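Local coordinates for CCMAN5 (Cellulosimicrobium cellulans, PDB 2XSG), which hydrolyses alpha-mannosides as a calcium-containing family 92 glycosidase, and enables the mannose-6-phosphate modification of lysosomal enzymes produced in yeast, at residues S723-G728 with D746-M751; A729-T734 with S756-D761. All coordinates share one frame; numbering follows the deposited sequence.

Contact 1 of 2, residues S723-G728 with D746-M751; sequences SATLDG and DLAFRM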
ATOM      1  N   SER A 723      -8.158  15.827  28.963  1.00  9.09           N
ATOM      2  CA  SER A 723      -9.596  16.039  28.878  1.00  9.44           C
ATOM      3  C   SER A 723      -9.917  16.267  27.416  1.00  9.01           C
ATOM      4  O   SER A 723      -8.997  16.455  26.607  1.00  9.05           O
ATOM      5  CB  SER A 723     -10.033  17.249  29.716  1.00  8.98           C
ATOM      6  OG  SER A 723      -9.750  18.452  29.032  1.00 11.30           O
ATOM      7  N   ALA A 724     -11.206  16.245  27.072  1.00  8.69           N
ATOM      8  CA  ALA A 724     -11.628  16.424  25.672  1.00  8.65           C
ATOM      9  C   ALA A 724     -12.999  17.054  25.570  1.00  8.45           C
ATOM     10  O   ALA A 724     -13.804  16.925  26.495  1.00  8.73           O
ATOM     11  CB  ALA A 724     -11.609  15.083  24.947  1.00  8.14           C
ATOM     12  N   THR A 725     -13.253  17.746  24.457  1.00  8.70           N
ATOM     13  CA  THR A 725     -14.614  18.160  24.071  1.00  8.30           C
ATOM     14  C   THR A 725     -14.936  17.755  22.635  1.00  8.60           C
ATOM     15  O   THR A 725     -14.035  17.653  21.786  1.00  8.03           O
ATOM     16  CB  THR A 725     -14.880  19.692  24.200  1.00  8.21           C
ATOM     17  OG1 THR A 725     -14.024  20.435  23.327  1.00  7.98           O
ATOM     18  CG2 THR A 725     -14.730  20.187  25.638  1.00  9.20           C
ATOM     19  N   LEU A 726     -16.226  17.537  22.381  1.00  8.15           N
ATOM     20  CA  LEU A 726     -16.753  17.271  21.045  1.00  8.74           C
ATOM     21  C   LEU A 726     -17.817  18.325  20.738  1.00  9.14           C
ATOM     22  O   LEU A 726     -18.853  18.392  21.419  1.00  9.13           O
ATOM     23  CB  LEU A 726     -17.363  15.863  20.956  1.00  7.66           C
ATOM     24  CG  LEU A 726     -17.928  15.466  19.579  1.00 10.14           C
ATOM     25  CD1 LEU A 726     -16.838  15.475  18.478  1.00  8.04           C
ATOM     26  CD2 LEU A 726     -18.652  14.108  19.621  1.00  9.42           C
ATOM     27  N   ASP A 727     -17.534  19.171  19.745  1.00  9.78           N
ATOM     28  CA  ASP A 727     -18.410  20.300  19.392  1.00  9.93           C
ATOM     29  C   ASP A 727     -18.790  21.100  20.643  1.00 10.80           C
ATOM     30  O   ASP A 727     -19.977  21.397  20.871  1.00 10.54           O
ATOM     31  CB  ASP A 727     -19.664  19.797  18.671  1.00  9.71           C
ATOM     32  CG  ASP A 727     -19.355  19.162  17.316  1.00  9.24           C
ATOM     33  OD1 ASP A 727     -18.300  19.448  16.729  1.00  7.43           O
ATOM     34  OD2 ASP A 727     -20.191  18.379  16.819  1.00 10.91           O
ATOM     35  N   GLY A 728     -17.781  21.407  21.462  1.00 10.81           N
ATOM     36  CA  GLY A 728     -17.942  22.250  22.657  1.00 11.60           C
ATOM     37  C   GLY A 728     -18.344  21.564  23.956  1.00 11.67           C
ATOM     38  O   GLY A 728     -18.236  22.162  25.025  1.00 12.78           O
ATOM     39  N   ASP A 746     -15.809  19.269  15.655  1.00  9.11           N
ATOM     40  CA  ASP A 746     -14.640  19.840  16.310  1.00  9.46           C
ATOM     41  C   ASP A 746     -14.287  18.971  17.502  1.00  9.05           C
ATOM     42  O   ASP A 746     -14.959  19.028  18.540  1.00  9.58           O
ATOM     43  CB  ASP A 746     -14.911  21.268  16.813  1.00 10.09           C
ATOM     44  CG  ASP A 746     -15.085  22.260  15.688  1.00 11.28           C
ATOM     45  OD1 ASP A 746     -16.194  22.791  15.555  1.00 14.43           O
ATOM     46  OD2 ASP A 746     -14.122  22.508  14.942  1.00 13.09           O
ATOM     47  N   LEU A 747     -13.245  18.164  17.353  1.00  8.76           N
ATOM     48  CA  LEU A 747     -12.766  17.321  18.449  1.00  7.98           C
ATOM     49  C   LEU A 747     -11.521  17.986  19.030  1.00  8.22           C
ATOM     50  O   LEU A 747     -10.495  18.097  18.361  1.00  7.24           O
ATOM     51  CB  LEU A 747     -12.466  15.910  17.945  1.00  7.99           C
ATOM     52  CG  LEU A 747     -11.934  14.823  18.896  1.00  7.49           C
ATOM     53  CD1 LEU A 747     -12.975  14.451  19.939  1.00  5.44           C
ATOM     54  CD2 LEU A 747     -11.535  13.593  18.101  1.00  5.62           C
ATOM     55  N   ALA A 748     -11.633  18.459  20.267  1.00  8.02           N
ATOM     56  CA  ALA A 748     -10.568  19.218  20.902  1.00  8.59           C
ATOM     57  C   ALA A 748     -10.004  18.486  22.106  1.00  8.99           C
ATOM     58  O   ALA A 748     -10.713  18.258  23.081  1.00  9.19           O
ATOM     59  CB  ALA A 748     -11.076  20.587  21.319  1.00  8.31           C
ATOM     60  N   PHE A 749      -8.728  18.139  22.048  1.00  8.99           N
ATOM     61  CA  PHE A 749      -8.074  17.504  23.183  1.00  9.99           C
ATOM     62  C   PHE A 749      -7.202  18.479  23.976  1.00 10.21           C
ATOM     63  O   PHE A 749      -6.626  19.396  23.405  1.00 11.20           O
ATOM     64  CB  PHE A 749      -7.231  16.316  22.724  1.00  9.56           C
ATOM     65  CG  PHE A 749      -8.028  15.212  22.114  1.00 10.07           C
ATOM     66  CD1 PHE A 749      -8.838  14.399  22.907  1.00  8.43           C
ATOM     67  CD2 PHE A 749      -7.971  14.973  20.747  1.00  8.30           C
ATOM     68  CE1 PHE A 749      -9.580  13.373  22.340  1.00  9.12           C
ATOM     69  CE2 PHE A 749      -8.710  13.961  20.176  1.00  8.51           C
ATOM     70  CZ  PHE A 749      -9.513  13.149  20.968  1.00  8.05           C
ATOM     71  N   ARG A 750      -7.125  18.275  25.286  1.00 10.30           N
ATOM     72  CA  ARG A 750      -6.160  18.976  26.137  1.00 11.09           C
ATOM     73  C   ARG A 750      -5.063  17.967  26.481  1.00  9.87           C
ATOM     74  O   ARG A 750      -5.334  16.923  27.082  1.00  9.51           O
ATOM     75  CB  ARG A 750      -6.853  19.511  27.405  1.00 11.87           C
ATOM     76  CG  ARG A 750      -6.014  20.449  28.298  1.00 17.10           C
ATOM     77  CD  ARG A 750      -6.813  20.926  29.547  1.00 23.45           C
ATOM     78  NE  ARG A 750      -8.099  21.537  29.178  1.00 28.09           N
ATOM     79  CZ  ARG A 750      -9.030  21.981  30.032  1.00 30.24           C
ATOM     80  NH1 ARG A 750      -8.854  21.902  31.353  1.00 30.82           N
ATOM     81  NH2 ARG A 750     -10.157  22.510  29.554  1.00 30.72           N
ATOM     82  N   MET A 751      -3.831  18.261  26.073  1.00  9.54           N
ATOM     83  CA  MET A 751      -2.706  17.329  26.249  1.00  8.36           C
ATOM     84  C   MET A 751      -1.850  17.683  27.454  1.00  8.95           C
ATOM     85  O   MET A 751      -1.839  18.828  27.897  1.00  8.99           O
ATOM     86  CB  MET A 751      -1.844  17.304  24.998  1.00  8.41           C
ATOM     87  CG  MET A 751      -2.612  17.121  23.709  1.00  7.45           C
ATOM     88  SD  MET A 751      -3.543  15.570  23.660  1.00  7.68           S
ATOM     89  CE  MET A 751      -2.277  14.334  23.439  1.00 10.18           C
TER
HETATM   90  O   HOH W   1     -15.123  20.686  20.695  1.00  9.60           O
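The backbone N and O of D746 both bond to D727, the N to its carboxylate and the O to its backbone N. D746 N gives a nearly straight bond to D727 OD1 (2.7 Å), met almost along the C-O axis, and D746 O accepts from D727 N at 2.8 Å, in the carbonyl plane. The same O also accepts a hydrogen bond from a water that accepts from G728 N and hydrogen-bonds to T725 OG1, so the turn after L726 is pinned to the strand. The carboxylates lie close, with D746 OD1 4.1 Å from D727 OD1; this would tend to disfavour ionisation of both, though the N-H on D727 OD1 should offset it there. L747, with CG anti to its backbone N, lies on the face of L726; their CD1 methyls are 4.3 Å apart, while its backbone bonds turn to T708 and T710 of strand 706-712. A748 exchanges two bonds with T725, T725 N reaching A748 O at 2.9 Å, and on the other face sets its CB against T725 OG1. F749 returns to the face of L747, where ring atom CD1 lies 3.5 Å from A724 CB. R750 N then bonds to S723 O (2.9 Å; 176° at the hydrogen), approaching from above the carbonyl plane. Its side chain starts anti to the backbone N and bends at chi3 (-54°), bringing the guanidinium alongside S723: OG sits over one face, toward the rim, 3.5 Å from R750 NE. Hydrogen-bonded and non-hydrogen-bonded pairs thus alternate along two strand axes running at 169°. This regular antiparallel beta ladder joins strands 720-726 and 746-752 in the mixed sheet built mostly from the C-terminal part of the chain; 706-712, the other neighbour of 746-752, runs parallel to it.

Contact 2 of 2, residues A729-T734 with S756-D761; sequences ATFGNT and SDWGTD
This is a loop-to-loop contact at the edge of the mixed sheet: a type II beta turn from D757 to T760 delivers the indole of W758 to the chain leaving edge strand 729-730. An ST turn overlapping its start holds W758 N on S756 OG, itself bonded to V721 O. With CG anti to its backbone N (chi1 176°), W758 sends NE1 to F731 O (2.8 Å); the O lies in the indole plane, at the ring edge, and NE1 lies in the carbonyl plane. Further round the ring, CH2 comes within 3.3 Å of N733 O, a buried carbonyl with no hydrogen-bond partner in the model, and T734 CG2 packs 3.6 Å from CZ3. A724 of strand 720-726 and Q608 of helix 604-616 also touch W758. An alanine in place of W758 would remove the bond to F731 O and would probably loosen the packing between the 729-734 chain and the turn. G759 follows with positive phi; a CB there would clash with T734 CG2, and its CA makes a CA-H...O contact with G732 O (3.4 Å). That same O accepts a hydrogen bond from a water, which in turn accepts from D761 N at 3.1 Å.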
ATOM      1  N   ALA A 729     -18.788  20.311  23.874  1.00 11.36           N
ATOM      2  CA  ALA A 729     -19.349  19.603  25.022  1.00 11.25           C
ATOM      3  C   ALA A 729     -18.400  18.521  25.521  1.00 10.99           C
ATOM      4  O   ALA A 729     -17.718  17.878  24.717  1.00  9.61           O
ATOM      5  CB  ALA A 729     -20.713  18.976  24.643  1.00 11.53           C
ATOM      6  N   THR A 730     -18.363  18.333  26.846  1.00 10.64           N
ATOM      7  CA  THR A 730     -17.474  17.349  27.479  1.00 10.67           C
ATOM      8  C   THR A 730     -17.594  15.996  26.789  1.00  9.87           C
ATOM      9  O   THR A 730     -18.687  15.490  26.593  1.00  9.64           O
ATOM     10  CB  THR A 730     -17.769  17.175  28.990  1.00 10.59           C
ATOM     11  OG1 THR A 730     -17.702  18.444  29.625  1.00 13.06           O
ATOM     12  CG2 THR A 730     -16.717  16.270  29.657  1.00 11.74           C
ATOM     13  N   PHE A 731     -16.453  15.430  26.419  1.00  9.57           N
ATOM     14  CA  PHE A 731     -16.401  14.181  25.688  1.00  9.05           C
ATOM     15  C   PHE A 731     -15.501  13.184  26.434  1.00  9.32           C
ATOM     16  O   PHE A 731     -14.345  13.492  26.745  1.00  9.39           O
ATOM     17  CB  PHE A 731     -15.873  14.446  24.281  1.00  8.90           C
ATOM     18  CG  PHE A 731     -15.770  13.221  23.433  1.00  8.11           C
ATOM     19  CD1 PHE A 731     -16.912  12.477  23.104  1.00  8.60           C
ATOM     20  CD2 PHE A 731     -14.543  12.832  22.916  1.00  6.78           C
ATOM     21  CE1 PHE A 731     -16.812  11.328  22.301  1.00  7.94           C
ATOM     22  CE2 PHE A 731     -14.434  11.710  22.104  1.00  7.14           C
ATOM     23  CZ  PHE A 731     -15.576  10.947  21.809  1.00  7.27           C
ATOM     24  N   GLY A 732     -16.034  11.999  26.718  1.00  8.52           N
ATOM     25  CA  GLY A 732     -15.303  11.025  27.519  1.00  8.76           C
ATOM     26  C   GLY A 732     -15.199   9.630  26.931  1.00  8.53           C
ATOM     27  O   GLY A 732     -14.877   8.685  27.654  1.00  8.48           O
ATOM     28  N   ASN A 733     -15.492   9.489  25.638  1.00  8.85           N
ATOM     29  CA  ASN A 733     -15.347   8.201  24.959  1.00  8.99           C
ATOM     30  C   ASN A 733     -14.001   8.134  24.260  1.00  9.09           C
ATOM     31  O   ASN A 733     -13.481   9.159  23.828  1.00  9.72           O
ATOM     32  CB  ASN A 733     -16.485   7.958  23.951  1.00  8.86           C
ATOM     33  CG  ASN A 733     -17.846   7.795  24.616  1.00  9.04           C
ATOM     34  OD1 ASN A 733     -17.957   7.612  25.825  1.00  9.06           O
ATOM     35  ND2 ASN A 733     -18.885   7.870  23.816  1.00  8.39           N
ATOM     36  N   THR A 734     -13.450   6.930  24.151  1.00  9.42           N
ATOM     37  CA  THR A 734     -12.145   6.706  23.535  1.00  9.35           C
ATOM     38  C   THR A 734     -12.282   6.166  22.094  1.00  9.33           C
ATOM     39  O   THR A 734     -11.337   5.620  21.522  1.00  8.88           O
ATOM     40  CB  THR A 734     -11.263   5.801  24.419  1.00  9.94           C
ATOM     41  OG1 THR A 734     -12.025   4.669  24.864  1.00  9.90           O
ATOM     42  CG2 THR A 734     -10.746   6.592  25.655  1.00 10.03           C
ATOM     43  N   SER A 756      -3.499  10.459  32.464  1.00 10.18           N
ATOM     44  CA  SER A 756      -4.704  10.839  33.199  1.00 10.96           C
ATOM     45  C   SER A 756      -5.719   9.694  33.136  1.00 11.81           C
ATOM     46  O   SER A 756      -5.516   8.712  32.404  1.00 11.79           O
ATOM     47  CB  SER A 756      -5.301  12.130  32.624  1.00 10.50           C
ATOM     48  OG  SER A 756      -6.156  11.854  31.529  1.00 10.14           O
ATOM     49  N   ASP A 757      -6.808   9.827  33.892  1.00 12.51           N
ATOM     50  CA  ASP A 757      -7.908   8.871  33.839  1.00 12.99           C
ATOM     51  C   ASP A 757      -9.005   9.282  32.824  1.00 12.64           C
ATOM     52  O   ASP A 757     -10.109   8.717  32.835  1.00 12.86           O
ATOM     53  CB  ASP A 757      -8.483   8.627  35.256  1.00 13.86           C
ATOM     54  CG  ASP A 757      -9.069   9.888  35.892  1.00 17.16           C
ATOM     55  OD1 ASP A 757      -9.094  10.967  35.246  1.00 21.24           O
ATOM     56  OD2 ASP A 757      -9.518   9.806  37.060  1.00 21.81           O
ATOM     57  N   TRP A 758      -8.709  10.240  31.943  1.00 11.85           N
ATOM     58  CA  TRP A 758      -9.646  10.569  30.846  1.00 11.54           C
ATOM     59  C   TRP A 758     -10.004   9.318  30.055  1.00 11.62           C
ATOM     60  O   TRP A 758      -9.131   8.522  29.728  1.00 11.95           O
ATOM     61  CB  TRP A 758      -9.086  11.612  29.860  1.00 10.87           C
ATOM     62  CG  TRP A 758     -10.046  11.829  28.712  1.00 11.08           C
ATOM     63  CD1 TRP A 758     -11.168  12.620  28.727  1.00 10.16           C
ATOM     64  CD2 TRP A 758     -10.019  11.202  27.412  1.00 10.75           C
ATOM     65  NE1 TRP A 758     -11.815  12.548  27.520  1.00 10.04           N
ATOM     66  CE2 TRP A 758     -11.135  11.692  26.691  1.00 10.29           C
ATOM     67  CE3 TRP A 758      -9.149  10.298  26.781  1.00 10.95           C
ATOM     68  CZ2 TRP A 758     -11.417  11.299  25.370  1.00 10.23           C
ATOM     69  CZ3 TRP A 758      -9.421   9.910  25.456  1.00 10.18           C
ATOM     70  CH2 TRP A 758     -10.554  10.417  24.767  1.00 11.10           C
ATOM     71  N   GLY A 759     -11.289   9.162  29.760  1.00 11.99           N
ATOM     72  CA  GLY A 759     -11.788   8.057  28.951  1.00 12.17           C
ATOM     73  C   GLY A 759     -11.975   6.714  29.636  1.00 12.39           C
ATOM     74  O   GLY A 759     -12.394   5.757  28.995  1.00 11.98           O
ATOM     75  N   THR A 760     -11.652   6.630  30.926  1.00 12.64           N
ATOM     76  CA  THR A 760     -11.761   5.368  31.658  1.00 12.83           C
ATOM     77  C   THR A 760     -13.195   5.050  32.054  1.00 13.38           C
ATOM     78  O   THR A 760     -13.434   4.022  32.689  1.00 13.64           O
ATOM     79  CB  THR A 760     -10.894   5.339  32.935  1.00 12.66           C
ATOM     80  OG1 THR A 760     -11.219   6.461  33.762  1.00 13.39           O
ATOM     81  CG2 THR A 760      -9.412   5.364  32.593  1.00 12.64           C
ATOM     82  N   ASP A 761     -14.132   5.941  31.716  1.00 13.18           N
ATOM     83  CA  ASP A 761     -15.561   5.662  31.845  1.00 13.13           C
ATOM     84  C   ASP A 761     -16.238   5.712  30.481  1.00 12.28           C
ATOM     85  O   ASP A 761     -17.393   6.131  30.367  1.00 11.50           O
ATOM     86  CB  ASP A 761     -16.235   6.643  32.815  1.00 13.82           C
ATOM     87  CG  ASP A 761     -15.877   6.369  34.251  1.00 16.08           C
ATOM     88  OD1 ASP A 761     -15.937   5.196  34.677  1.00 19.85           O
ATOM     89  OD2 ASP A 761     -15.519   7.320  34.965  1.00 20.47           O
TER
HETATM   90  O   HOH W   2     -14.686   8.735  30.377  1.00  5.21           O

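Overall arrangement
Along the chain, strand 720-726 enters contact 1 first, and the turn at D727-G728 leads directly into 729-734, the first half of contact 2. The chain then passes through strand 735-737 and helix 738-742 to strand 746-752, where contact 1 closes a loop of 17 intervening residues. Contact 2 closes a longer loop, of 21 intervening residues, when 756-761 returns, so the two loops cross rather than nest. Their centres lie 10 Å apart and they touch directly: A724 O probably accepts a hydrogen bond from F731 N, while L747 CD1 packs on the F731 ring. Contact 1 ties strands within the sheet; contact 2 fastens the loop after strand 746-752 to the sheet's edge.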